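Local atomic coordinates of paenibacillus xanthan lyase (Paenibacillus, PDB entry 6F2P), a protein that probably cleaves xanthan by an eliminative mechanism, as a calcium-bound xanthan lyase of polysaccharide lyase family 8. Residues A[364-369]-A[467-472]; A[459-464]-A[744-749]; A[654-659]-A[679-684]; A[670-675]-A[704-709]. All coordinates share one frame; numbering follows the deposited sequence.

Contact 1: A[364-369]-A[467-472]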
loop_
_atom_site.group_PDB
_atom_site.type_symbol
_atom_site.label_atom_id
_atom_site.label_comp_id
_atom_site.label_asym_id
_atom_site.label_seq_id
_atom_site.Cartn_x
_atom_site.Cartn_y
_atom_site.Cartn_z
ATOM N N TYR A 364 9.760 -0.310 11.344
ATOM C CA TYR A 364 9.448 -0.030 9.948
ATOM C C TYR A 364 7.944 -0.170 9.763
ATOM O O TYR A 364 7.312 -0.999 10.430
ATOM C CB TYR A 364 10.180 -0.998 9.015
ATOM C CG TYR A 364 9.854 -0.765 7.554
ATOM C CD1 TYR A 364 10.528 0.206 6.821
ATOM C CD2 TYR A 364 8.861 -1.501 6.912
ATOM C CE1 TYR A 364 10.228 0.438 5.492
ATOM C CE2 TYR A 364 8.552 -1.274 5.589
ATOM C CZ TYR A 364 9.241 -0.301 4.884
ATOM O OH TYR A 364 8.956 -0.069 3.558
ATOM N N LYS A 365 7.362 0.636 8.876
ATOM C CA LYS A 365 5.921 0.565 8.652
ATOM C C LYS A 365 5.526 0.959 7.235
ATOM O O LYS A 365 5.821 2.068 6.788
ATOM C CB LYS A 365 5.174 1.416 9.685
ATOM C CG LYS A 365 3.667 1.160 9.743
ATOM C CD LYS A 365 3.042 1.764 10.992
ATOM C CE LYS A 365 1.534 1.545 11.036
ATOM N NZ LYS A 365 1.185 0.093 11.042
ATOM N N GLN A 366 4.862 0.043 6.529
ATOM C CA GLN A 366 4.394 0.311 5.171
ATOM C C GLN A 366 2.954 0.812 5.165
ATOM O O GLN A 366 2.049 0.113 5.629
ATOM C CB GLN A 366 4.480 -0.939 4.299
ATOM C CG GLN A 366 4.394 -0.678 2.802
ATOM C CD GLN A 366 5.767 -0.467 2.174
ATOM O OE1 GLN A 366 6.749 -1.069 2.605
ATOM N NE2 GLN A 366 5.844 0.398 1.162
ATOM N N PHE A 367 2.748 2.009 4.622
ATOM C CA PHE A 367 1.418 2.590 4.525
ATOM C C PHE A 367 0.871 2.412 3.117
ATOM O O PHE A 367 0.840 3.349 2.310
ATOM C CB PHE A 367 1.459 4.063 4.935
ATOM C CG PHE A 367 1.978 4.275 6.327
ATOM C CD1 PHE A 367 1.124 4.237 7.410
ATOM C CD2 PHE A 367 3.325 4.472 6.554
ATOM C CE1 PHE A 367 1.598 4.417 8.695
ATOM C CE2 PHE A 367 3.809 4.649 7.837
ATOM C CZ PHE A 367 2.944 4.623 8.911
ATOM N N SER A 368 0.437 1.192 2.831
ATOM C CA SER A 368 0.001 0.811 1.496
ATOM C C SER A 368 -1.243 1.557 1.018
ATOM O O SER A 368 -1.481 1.672 -0.185
ATOM C CB SER A 368 -0.261 -0.692 1.463
ATOM O OG SER A 368 0.953 -1.400 1.620
ATOM N N GLY A 369 -2.044 2.043 1.960
ATOM C CA GLY A 369 -3.262 2.756 1.623
ATOM C C GLY A 369 -3.037 4.165 1.093
ATOM O O GLY A 369 -3.948 4.769 0.527
ATOM N N GLY A 467 12.667 -3.163 5.677
ATOM C CA GLY A 467 11.669 -3.038 4.642
ATOM C C GLY A 467 12.282 -2.761 3.295
ATOM O O GLY A 467 13.457 -2.388 3.187
ATOM N N VAL A 468 11.471 -2.956 2.266
ATOM C CA VAL A 468 11.853 -2.670 0.900
ATOM C C VAL A 468 10.632 -2.055 0.224
ATOM O O VAL A 468 9.512 -2.562 0.375
ATOM C CB VAL A 468 12.302 -3.962 0.164
ATOM C CG1 VAL A 468 11.315 -5.083 0.406
ATOM C CG2 VAL A 468 12.476 -3.709 -1.328
ATOM N N SER A 469 10.834 -0.947 -0.490
ATOM C CA SER A 469 9.745 -0.328 -1.234
ATOM C C SER A 469 10.152 -0.070 -2.658
ATOM O O SER A 469 11.342 0.012 -2.978
ATOM C CB SER A 469 9.329 0.997 -0.610
ATOM O OG SER A 469 8.796 0.825 0.686
ATOM N N GLY A 470 9.152 0.086 -3.514
ATOM C CA GLY A 470 9.405 0.396 -4.897
ATOM C C GLY A 470 8.314 1.239 -5.508
ATOM O O GLY A 470 7.160 1.232 -5.060
ATOM N N MET A 471 8.694 1.959 -6.557
ATOM C CA MET A 471 7.771 2.781 -7.311
ATOM C C MET A 471 8.161 2.755 -8.773
ATOM O O MET A 471 9.300 3.070 -9.122
ATOM C CB MET A 471 7.844 4.218 -6.802
ATOM C CG MET A 471 7.058 5.217 -7.615
ATOM S SD MET A 471 7.166 6.866 -6.893
ATOM C CE MET A 471 6.257 7.809 -8.123
ATOM N N GLU A 472 7.229 2.363 -9.633
ATOM C CA GLU A 472 7.397 2.623 -11.053
ATOM C C GLU A 472 6.915 4.046 -11.339
ATOM O O GLU A 472 5.714 4.319 -11.411
ATOM C CB GLU A 472 6.648 1.609 -11.912
ATOM C CG GLU A 472 6.918 1.781 -13.399
ATOM C CD GLU A 472 6.447 0.597 -14.222
ATOM O OE1 GLU A 472 5.600 -0.174 -13.723
ATOM O OE2 GLU A 472 6.926 0.434 -15.365
#
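The phenol ring of Tyr364 presents one face to Gly467, whose CA lies 3.6 Å from the centroid of the Tyr364 ring and 11° off the ring normal, a CH-pi contact centred on the ring. Since a beta carbon at Gly467 would point at this ring and collide with CZ, its absence lets the backbone approach the ring face so closely. At the ring edge, in its plane, sits OE1 of Gln366, and the Ser469 hydroxyl also lies near that plane. Tyr364 OH donates to Gln366 OE1 at 2.6 Å, approaching from above the carbonyl plane of the amide instead of along a lone pair. The other end of the same amide reaches across to the second strand: Gln366 NE2 donates to Ser469 OG at 3.0 Å with an N-H...O angle of 155°, and the hydroxyl lies close to the amide plane. A bend at chi2 turns the Gln366 amide so that OE1 serves its own strand and NE2 the partner. With both amide ends bonded, its rotation is fixed. The two strands share no backbone bond; their axes pass 8.2 Å apart at 29°, a spacing bridged by side chains. Strand 363-367 is an outermost strand of a four-stranded antiparallel sheet, and strand 466-474 belongs to a nine-stranded one, so this is a buried contact between different sheets of the super-sandwich domain of family 8 polysaccharide lyases.

Contact 2: A[459-464]-A[744-749]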
loop_
_atom_site.group_PDB
_atom_site.type_symbol
_atom_site.label_atom_id
_atom_site.label_comp_id
_atom_site.label_asym_id
_atom_site.label_seq_id
_atom_site.Cartn_x
_atom_site.Cartn_y
_atom_site.Cartn_z
ATOM N N GLY A 459 5.398 -1.999 -1.138
ATOM C CA GLY A 459 6.517 -2.771 -0.646
ATOM C C GLY A 459 6.118 -3.768 0.415
ATOM O O GLY A 459 4.931 -4.039 0.608
ATOM N N THR A 460 7.122 -4.319 1.093
ATOM C CA THR A 460 6.912 -5.297 2.150
ATOM C C THR A 460 8.019 -5.204 3.203
ATOM O O THR A 460 8.958 -4.427 3.060
ATOM C CB THR A 460 6.826 -6.734 1.597
ATOM O OG1 THR A 460 6.382 -7.611 2.635
ATOM C CG2 THR A 460 8.180 -7.214 1.094
ATOM N N ASP A 461 7.915 -5.997 4.261
ATOM C CA ASP A 461 8.785 -5.808 5.412
ATOM C C ASP A 461 9.020 -7.095 6.180
ATOM O O ASP A 461 8.336 -8.095 5.973
ATOM C CB ASP A 461 8.145 -4.821 6.364
ATOM C CG ASP A 461 6.736 -5.221 6.741
ATOM O OD1 ASP A 461 6.579 -6.197 7.507
ATOM O OD2 ASP A 461 5.785 -4.562 6.266
ATOM N N ILE A 462 9.970 -7.050 7.102
ATOM C CA ILE A 462 10.261 -8.211 7.918
ATOM C C ILE A 462 10.706 -7.786 9.321
ATOM O O ILE A 462 11.316 -6.726 9.497
ATOM C CB ILE A 462 11.289 -9.142 7.218
ATOM C CG1 ILE A 462 10.988 -10.608 7.540
ATOM C CG2 ILE A 462 12.710 -8.767 7.583
ATOM C CD1 ILE A 462 11.656 -11.582 6.591
ATOM N N LEU A 463 10.342 -8.596 10.315
ATOM C CA LEU A 463 10.719 -8.367 11.710
ATOM C C LEU A 463 10.190 -7.051 12.268
ATOM O O LEU A 463 10.584 -6.619 13.356
ATOM C CB LEU A 463 12.240 -8.445 11.869
ATOM C CG LEU A 463 12.840 -9.790 11.456
ATOM C CD1 LEU A 463 14.343 -9.817 11.660
ATOM C CD2 LEU A 463 12.175 -10.903 12.236
ATOM N N GLY A 464 9.286 -6.420 11.527
ATOM C CA GLY A 464 8.807 -5.101 11.882
ATOM C C GLY A 464 9.910 -4.054 11.957
ATOM O O GLY A 464 9.718 -3.017 12.589
ATOM N N SER A 744 1.139 -7.380 3.584
ATOM C CA SER A 744 2.177 -8.401 3.552
ATOM C C SER A 744 1.739 -9.765 4.091
ATOM O O SER A 744 1.042 -9.855 5.103
ATOM C CB SER A 744 3.394 -7.916 4.327
ATOM O OG SER A 744 4.007 -6.834 3.651
ATOM N N TYR A 745 2.183 -10.817 3.404
ATOM C CA TYR A 745 1.969 -12.201 3.814
ATOM C C TYR A 745 3.299 -12.886 4.138
ATOM O O TYR A 745 4.218 -12.866 3.316
ATOM C CB TYR A 745 1.297 -12.958 2.687
ATOM C CG TYR A 745 0.043 -12.297 2.178
ATOM C CD1 TYR A 745 0.086 -11.397 1.116
ATOM C CD2 TYR A 745 -1.184 -12.575 2.752
ATOM C CE1 TYR A 745 -1.063 -10.798 0.641
ATOM C CE2 TYR A 745 -2.337 -11.985 2.287
ATOM C CZ TYR A 745 -2.273 -11.095 1.233
ATOM O OH TYR A 745 -3.431 -10.505 0.782
ATOM N N LYS A 746 3.395 -13.508 5.313
ATOM C CA LYS A 746 4.654 -14.101 5.765
ATOM C C LYS A 746 4.584 -15.612 5.983
ATOM O O LYS A 746 3.547 -16.151 6.369
ATOM C CB LYS A 746 5.151 -13.414 7.044
ATOM C CG LYS A 746 5.695 -12.007 6.834
ATOM C CD LYS A 746 5.932 -11.307 8.169
ATOM C CE LYS A 746 6.527 -9.911 7.998
ATOM N NZ LYS A 746 5.728 -9.061 7.074
ATOM N N VAL A 747 5.705 -16.281 5.731
ATOM C CA VAL A 747 5.850 -17.699 6.011
ATOM C C VAL A 747 7.261 -17.950 6.542
ATOM O O VAL A 747 8.226 -17.375 6.051
ATOM C CB VAL A 747 5.563 -18.567 4.758
ATOM C CG1 VAL A 747 6.540 -18.259 3.631
ATOM C CG2 VAL A 747 5.607 -20.055 5.104
ATOM N N LYS A 748 7.377 -18.784 7.570
ATOM C CA LYS A 748 8.678 -19.096 8.149
ATOM C C LYS A 748 8.919 -20.605 8.148
ATOM O O LYS A 748 8.185 -21.379 8.775
ATOM C CB LYS A 748 8.817 -18.512 9.561
ATOM C CG LYS A 748 10.149 -18.845 10.233
ATOM C CD LYS A 748 10.550 -17.806 11.276
ATOM C CE LYS A 748 9.497 -17.655 12.364
ATOM N NZ LYS A 748 9.948 -16.799 13.504
ATOM N N PHE A 749 9.954 -21.013 7.424
ATOM C CA PHE A 749 10.291 -22.415 7.279
ATOM C C PHE A 749 11.366 -22.834 8.277
ATOM O O PHE A 749 12.195 -22.023 8.688
ATOM C CB PHE A 749 10.793 -22.663 5.865
ATOM C CG PHE A 749 9.714 -22.640 4.825
ATOM C CD1 PHE A 749 8.960 -23.775 4.565
ATOM C CD2 PHE A 749 9.459 -21.487 4.095
ATOM C CE1 PHE A 749 7.965 -23.762 3.592
ATOM C CE2 PHE A 749 8.465 -21.466 3.120
ATOM C CZ PHE A 749 7.717 -22.604 2.868
HETATM O O HOH W 1 2.998 -4.494 2.436
#
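Lys746 NZ grips Asp461 twice. It donates to the backbone carbonyl Asp461 O at 3.0 Å, and it forms a salt bridge with the carboxylate, Asp461 OD1 to Lys746 NZ also 3.0 Å. Both oxygens are met from above their planes, by 47° and 45° respectively, and the two side chains cross at about a right angle. Asp461 CG lies between the backbone N and the carbonyl carbon (chi1 54°), which brings OD1 round to the side of its own carbonyl. Lys746 runs extended up to CE, which lies near Ile462 CA, and the bend at the last torsion turns NZ to the two oxygens. Alongside, Thr460 OG1 donates to Ser744 OG at 2.7 Å. Ser744 OG in turn donates to a water at 2.8 Å, and that water donates to Gly459 O at 2.7 Å, so the hydroxyl acts in both directions. Further out, Ser692 OG bonds to Thr460 OG1, Asp461 O and Lys746 NZ, while Asp719 accepts from Lys746 N. An alanine at Lys746 would remove both bonds to Asp461 and would probably weaken the tie between these strands, whose axes stand 7.5 Å apart. Because two polar clusters carry the contact, the super-sandwich and the C-terminal sheet meet here through charge and hydroxyl chemistry more than through apolar burial, and the ammonium is likely to stabilise the ionised form of Asp461.

Contact 3: A[654-659]-A[679-684]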
loop_
_atom_site.group_PDB
_atom_site.type_symbol
_atom_site.label_atom_id
_atom_site.label_comp_id
_atom_site.label_asym_id
_atom_site.label_seq_id
_atom_site.Cartn_x
_atom_site.Cartn_y
_atom_site.Cartn_z
ATOM N N LEU A 654 22.918 -8.850 8.420
ATOM C CA LEU A 654 21.598 -9.237 8.910
ATOM C C LEU A 654 21.089 -10.503 8.225
ATOM O O LEU A 654 20.144 -11.149 8.695
ATOM C CB LEU A 654 20.604 -8.105 8.658
ATOM C CG LEU A 654 20.790 -6.791 9.409
ATOM C CD1 LEU A 654 19.764 -5.778 8.932
ATOM C CD2 LEU A 654 20.640 -7.041 10.889
ATOM N N ASN A 655 21.717 -10.844 7.106
ATOM C CA ASN A 655 21.182 -11.856 6.206
ATOM C C ASN A 655 19.713 -11.597 5.864
ATOM O O ASN A 655 18.882 -12.510 5.841
ATOM C CB ASN A 655 21.418 -13.256 6.770
ATOM C CG ASN A 655 22.893 -13.575 6.896
ATOM O OD1 ASN A 655 23.639 -13.492 5.913
ATOM N ND2 ASN A 655 23.333 -13.902 8.112
ATOM N N VAL A 656 19.414 -10.324 5.610
ATOM C CA VAL A 656 18.102 -9.896 5.142
ATOM C C VAL A 656 18.219 -9.489 3.681
ATOM O O VAL A 656 19.110 -8.719 3.313
ATOM C CB VAL A 656 17.582 -8.698 5.945
ATOM C CG1 VAL A 656 16.366 -8.085 5.257
ATOM C CG2 VAL A 656 17.251 -9.114 7.369
ATOM N N THR A 657 17.337 -10.022 2.844
ATOM C CA THR A 657 17.349 -9.689 1.426
ATOM C C THR A 657 16.023 -9.056 1.048
ATOM O O THR A 657 14.970 -9.516 1.475
ATOM C CB THR A 657 17.567 -10.941 0.551
ATOM O OG1 THR A 657 18.685 -11.701 1.045
ATOM C CG2 THR A 657 17.811 -10.549 -0.887
ATOM N N GLY A 658 16.075 -7.986 0.264
ATOM C CA GLY A 658 14.871 -7.372 -0.267
ATOM C C GLY A 658 14.881 -7.462 -1.783
ATOM O O GLY A 658 15.924 -7.255 -2.419
ATOM N N ILE A 659 13.732 -7.786 -2.373
ATOM C CA ILE A 659 13.628 -7.883 -3.824
ATOM C C ILE A 659 12.335 -7.282 -4.361
ATOM O O ILE A 659 11.257 -7.594 -3.865
ATOM C CB ILE A 659 13.629 -9.339 -4.289
ATOM C CG1 ILE A 659 14.785 -10.124 -3.660
ATOM C CG2 ILE A 659 13.655 -9.395 -5.816
ATOM C CD1 ILE A 659 14.773 -11.605 -3.994
ATOM N N SER A 679 6.706 -7.494 -4.148
ATOM C CA SER A 679 7.790 -7.027 -3.310
ATOM C C SER A 679 8.048 -8.130 -2.286
ATOM O O SER A 679 7.119 -8.636 -1.658
ATOM C CB SER A 679 7.411 -5.723 -2.631
ATOM O OG SER A 679 8.515 -5.198 -1.921
ATOM N N VAL A 680 9.304 -8.535 -2.145
ATOM C CA VAL A 680 9.634 -9.701 -1.335
ATOM C C VAL A 680 10.809 -9.403 -0.418
ATOM O O VAL A 680 11.750 -8.717 -0.820
ATOM C CB VAL A 680 9.991 -10.891 -2.236
ATOM C CG1 VAL A 680 10.341 -12.121 -1.414
ATOM C CG2 VAL A 680 8.844 -11.174 -3.190
ATOM N N MET A 681 10.750 -9.897 0.817
ATOM C CA MET A 681 11.873 -9.766 1.737
ATOM C C MET A 681 12.120 -11.082 2.475
ATOM O O MET A 681 11.178 -11.726 2.923
ATOM C CB MET A 681 11.652 -8.603 2.707
ATOM C CG MET A 681 12.788 -8.384 3.694
ATOM S SD MET A 681 12.841 -6.711 4.392
ATOM C CE MET A 681 13.586 -5.838 3.022
ATOM N N THR A 682 13.386 -11.487 2.572
ATOM C CA THR A 682 13.754 -12.732 3.247
ATOM C C THR A 682 14.660 -12.482 4.451
ATOM O O THR A 682 15.492 -11.575 4.445
ATOM C CB THR A 682 14.462 -13.723 2.286
ATOM O OG1 THR A 682 15.747 -13.204 1.911
ATOM C CG2 THR A 682 13.619 -13.978 1.023
ATOM N N LYS A 683 14.476 -13.286 5.492
ATOM C CA LYS A 683 15.383 -13.302 6.635
ATOM C C LYS A 683 15.857 -14.737 6.890
ATOM O O LYS A 683 15.043 -15.639 7.121
ATOM C CB LYS A 683 14.698 -12.734 7.878
ATOM C CG LYS A 683 15.416 -13.021 9.186
ATOM C CD LYS A 683 16.657 -12.160 9.372
ATOM C CE LYS A 683 17.576 -12.738 10.463
ATOM N NZ LYS A 683 18.444 -11.694 11.110
ATOM N N GLU A 684 17.168 -14.948 6.822
ATOM C CA GLU A 684 17.748 -16.264 7.070
ATOM C C GLU A 684 18.540 -16.326 8.378
ATOM O O GLU A 684 19.260 -15.396 8.735
ATOM C CB GLU A 684 18.642 -16.691 5.906
ATOM C CG GLU A 684 19.359 -18.012 6.152
ATOM C CD GLU A 684 20.011 -18.588 4.907
ATOM O OE1 GLU A 684 20.098 -17.879 3.877
ATOM O OE2 GLU A 684 20.441 -19.758 4.969
HETATM O O HOH W 2 18.048 -13.162 3.522
#
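Backbone hydrogen bonds carry most of this antiparallel pairing. Thr657 and Thr682 form one hydrogen-bonded pair, with Thr682 N to Thr657 O at 2.8 Å, and Ile659 and Val680 form the next, with Ile659 N to Val680 O at 2.7 Å. At the far end Glu684 N donates to Asn655 O at 3.1 Å, nearly straight at 171°, where the G1 beta bulge that Asn655 and Val656 make opposite Glu651 begins the strand. In the non-hydrogen-bonded pairs CA-H...O contacts take over, as from Met681 CA to Thr657 O at 3.1 Å.

Apolar contacts occupy both faces. On that of Val656, Met681 and Lys683, Val656 CG1 meets Met681 SD at 3.9 Å, Val656 CG2 rests against Lys683 CD, and the bend at Met681 chi3 folds CE over Gly658 CA; on the other, Ile659 and Val680 meet CB to CB.

Polar side chains act on both faces. Thr657 and Thr682 lie side by side, and their hydroxyls share a water that also donates to Asn655 O. Lys683 turns at chi2 (75°) and sends NZ to Leu654 O at 3.0 Å, in the carbonyl plane. A leucine at Lys683 would lose this bond and would probably leave the turn at Leu654 less firmly held. Leu654 N also bonds to Glu651, a calcium ligand, so the ammonium clasps the backbone beside a metal site from the neighbouring strand, and its charge is likely to polarise that carbonyl.

Contact 4: A[670-675]-A[704-709]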
loop_
_atom_site.group_PDB
_atom_site.type_symbol
_atom_site.label_atom_id
_atom_site.label_comp_id
_atom_site.label_asym_id
_atom_site.label_seq_id
_atom_site.Cartn_x
_atom_site.Cartn_y
_atom_site.Cartn_z
ATOM N N GLY A 670 18.789 -14.038 -6.875
ATOM C CA GLY A 670 19.197 -14.616 -5.612
ATOM C C GLY A 670 18.649 -16.033 -5.526
ATOM O O GLY A 670 18.795 -16.815 -6.461
ATOM N N LEU A 671 18.012 -16.360 -4.407
ATOM C CA LEU A 671 17.401 -17.673 -4.221
ATOM C C LEU A 671 15.939 -17.670 -4.636
ATOM O O LEU A 671 15.294 -18.712 -4.658
ATOM C CB LEU A 671 17.498 -18.100 -2.753
ATOM C CG LEU A 671 18.909 -18.080 -2.153
ATOM C CD1 LEU A 671 18.896 -18.566 -0.729
ATOM C CD2 LEU A 671 19.882 -18.902 -2.993
ATOM N N VAL A 672 15.417 -16.495 -4.970
ATOM C CA VAL A 672 13.978 -16.325 -5.075
ATOM C C VAL A 672 13.475 -16.247 -6.511
ATOM O O VAL A 672 14.043 -15.556 -7.361
ATOM C CB VAL A 672 13.507 -15.080 -4.295
ATOM C CG1 VAL A 672 11.985 -15.011 -4.266
ATOM C CG2 VAL A 672 14.063 -15.098 -2.882
ATOM N N THR A 673 12.395 -16.970 -6.768
ATOM C CA THR A 673 11.711 -16.892 -8.040
ATOM C C THR A 673 10.284 -16.433 -7.779
ATOM O O THR A 673 9.635 -16.919 -6.849
ATOM C CB THR A 673 11.694 -18.261 -8.764
ATOM O OG1 THR A 673 13.037 -18.663 -9.084
ATOM C CG2 THR A 673 10.879 -18.179 -10.042
ATOM N N SER A 674 9.813 -15.476 -8.579
ATOM C CA SER A 674 8.419 -15.042 -8.538
ATOM C C SER A 674 7.839 -15.042 -9.938
ATOM O O SER A 674 8.524 -14.695 -10.902
ATOM C CB SER A 674 8.284 -13.645 -7.930
ATOM O OG SER A 674 6.948 -13.169 -8.045
ATOM N N ASN A 675 6.573 -15.427 -10.047
ATOM C CA ASN A 675 5.903 -15.439 -11.340
ATOM C C ASN A 675 5.003 -14.221 -11.517
ATOM O O ASN A 675 4.276 -14.124 -12.497
ATOM C CB ASN A 675 5.088 -16.724 -11.515
ATOM C CG ASN A 675 3.826 -16.740 -10.665
ATOM O OD1 ASN A 675 3.769 -16.114 -9.609
ATOM N ND2 ASN A 675 2.810 -17.458 -11.125
ATOM N N ILE A 704 0.284 -15.433 -6.252
ATOM C CA ILE A 704 1.687 -15.260 -6.561
ATOM C C ILE A 704 2.429 -16.510 -6.121
ATOM O O ILE A 704 2.420 -16.859 -4.942
ATOM C CB ILE A 704 2.300 -14.071 -5.821
ATOM C CG1 ILE A 704 1.664 -12.753 -6.281
ATOM C CG2 ILE A 704 3.815 -14.055 -6.029
ATOM C CD1 ILE A 704 2.079 -11.539 -5.435
ATOM N N TYR A 705 3.066 -17.188 -7.066
ATOM C CA TYR A 705 3.892 -18.342 -6.749
ATOM C C TYR A 705 5.322 -17.898 -6.465
ATOM O O TYR A 705 5.902 -17.102 -7.207
ATOM C CB TYR A 705 3.884 -19.332 -7.906
ATOM C CG TYR A 705 2.677 -20.243 -7.959
ATOM C CD1 TYR A 705 1.389 -19.726 -8.016
ATOM C CD2 TYR A 705 2.828 -21.624 -7.992
ATOM C CE1 TYR A 705 0.287 -20.560 -8.079
ATOM C CE2 TYR A 705 1.731 -22.462 -8.055
ATOM C CZ TYR A 705 0.467 -21.926 -8.099
ATOM O OH TYR A 705 -0.627 -22.754 -8.159
ATOM N N ILE A 706 5.884 -18.416 -5.384
ATOM C CA ILE A 706 7.247 -18.106 -5.002
ATOM C C ILE A 706 8.051 -19.399 -4.805
ATOM O O ILE A 706 7.596 -20.335 -4.135
ATOM C CB ILE A 706 7.267 -17.294 -3.692
ATOM C CG1 ILE A 706 6.527 -15.953 -3.866
ATOM C CG2 ILE A 706 8.695 -17.097 -3.189
ATOM C CD1 ILE A 706 7.281 -14.889 -4.628
ATOM N N ASP A 707 9.235 -19.460 -5.406
ATOM C CA ASP A 707 10.173 -20.535 -5.104
ATOM C C ASP A 707 11.352 -19.948 -4.354
ATOM O O ASP A 707 11.792 -18.834 -4.648
ATOM C CB ASP A 707 10.665 -21.219 -6.380
ATOM C CG ASP A 707 9.572 -22.019 -7.081
ATOM O OD1 ASP A 707 8.571 -22.370 -6.422
ATOM O OD2 ASP A 707 9.716 -22.305 -8.293
ATOM N N VAL A 708 11.854 -20.684 -3.370
ATOM C CA VAL A 708 13.097 -20.304 -2.718
ATOM C C VAL A 708 14.109 -21.437 -2.844
ATOM O O VAL A 708 13.884 -22.542 -2.361
ATOM C CB VAL A 708 12.889 -19.927 -1.243
ATOM C CG1 VAL A 708 14.214 -19.620 -0.585
ATOM C CG2 VAL A 708 11.969 -18.739 -1.137
ATOM N N ASN A 709 15.224 -21.143 -3.505
ATOM C CA ASN A 709 16.218 -22.139 -3.877
ATOM C C ASN A 709 17.041 -22.630 -2.689
ATOM O O ASN A 709 18.259 -22.444 -2.640
ATOM C CB ASN A 709 17.138 -21.563 -4.955
ATOM C CG ASN A 709 17.842 -22.638 -5.750
ATOM O OD1 ASN A 709 17.665 -23.818 -5.488
ATOM N ND2 ASN A 709 18.635 -22.236 -6.738
HETATM O O HOH W 3 18.388 -19.354 -7.473
#
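Strands 672-674 and 704-708 run antiparallel, axes 4.7 Å apart at 164°, with Thr673 and Asp707 as the hydrogen-bonded pair: Thr673 N donates to Asp707 O, and Asp707 N returns to Thr673 O on a lone pair, each at 2.9 Å. Asn709 N adds a bond to Leu671 O at 2.7 Å, whereas the one from Asn675 N to Tyr705 O is weak.

At that weak end a side chain steps in for the backbone. Asn675 CG occupies the crowded position between the backbone N and the carbonyl carbon (chi1 73°), which swings OD1 back to accept from Tyr705 N at 2.8 Å, the donor standing above the amide plane. The amide crosses Tyr705 obliquely, its CG near CB of the tyrosine, while the phenol leads away to a hydrogen bond between Tyr705 OH and Asp812.

On one face, Val672 CG1 meets Ile706 CG2 at 4.0 Å, and Ile706 curls at chi2 (-76°) so that CD1 reaches Ser674 CB at 3.7 Å. The Ser674 hydroxyl is held by Arg676 O. On the reverse face Thr673 and Asp707 sit CB to CB, and Thr673 OG1 bonds to Thr668. A water links Gly670 O to Asn709 ND2 at the opposite end.

Val672 and Ser674 pack on strand 656-661 and Val708 on strand 688-694, whereas Thr673 and Asp707 face away from that core. The mostly apolar inner face, set against those strands of the other sheet, makes this a beta-sandwich, here the C-terminal one of the family 8 lyase fold.

Overall arrangement
From the N terminus, residues 364-369 wait for 467-472 to close contact 1, a loop of 97 intervening residues. Contact 2 opens at 459-464, before that closure, and ends only at 744-749, so contacts 1 and 2 cross; strands 457-462 and 466-474 are neighbours in one sheet. Contacts 3 and 4 both fall within the long excursion spanned by contact 2, and they cross each other, since 670-675 precedes 679-684. Contact 3 belongs to the seven-stranded C-terminal sheet and contact 4 to the five-stranded one; Ile659 and Val672 touch between them. Met681 of contact 3 packs on Gly467 and Val468 of contact 1, joining the super-sandwich to the C-terminal sandwich.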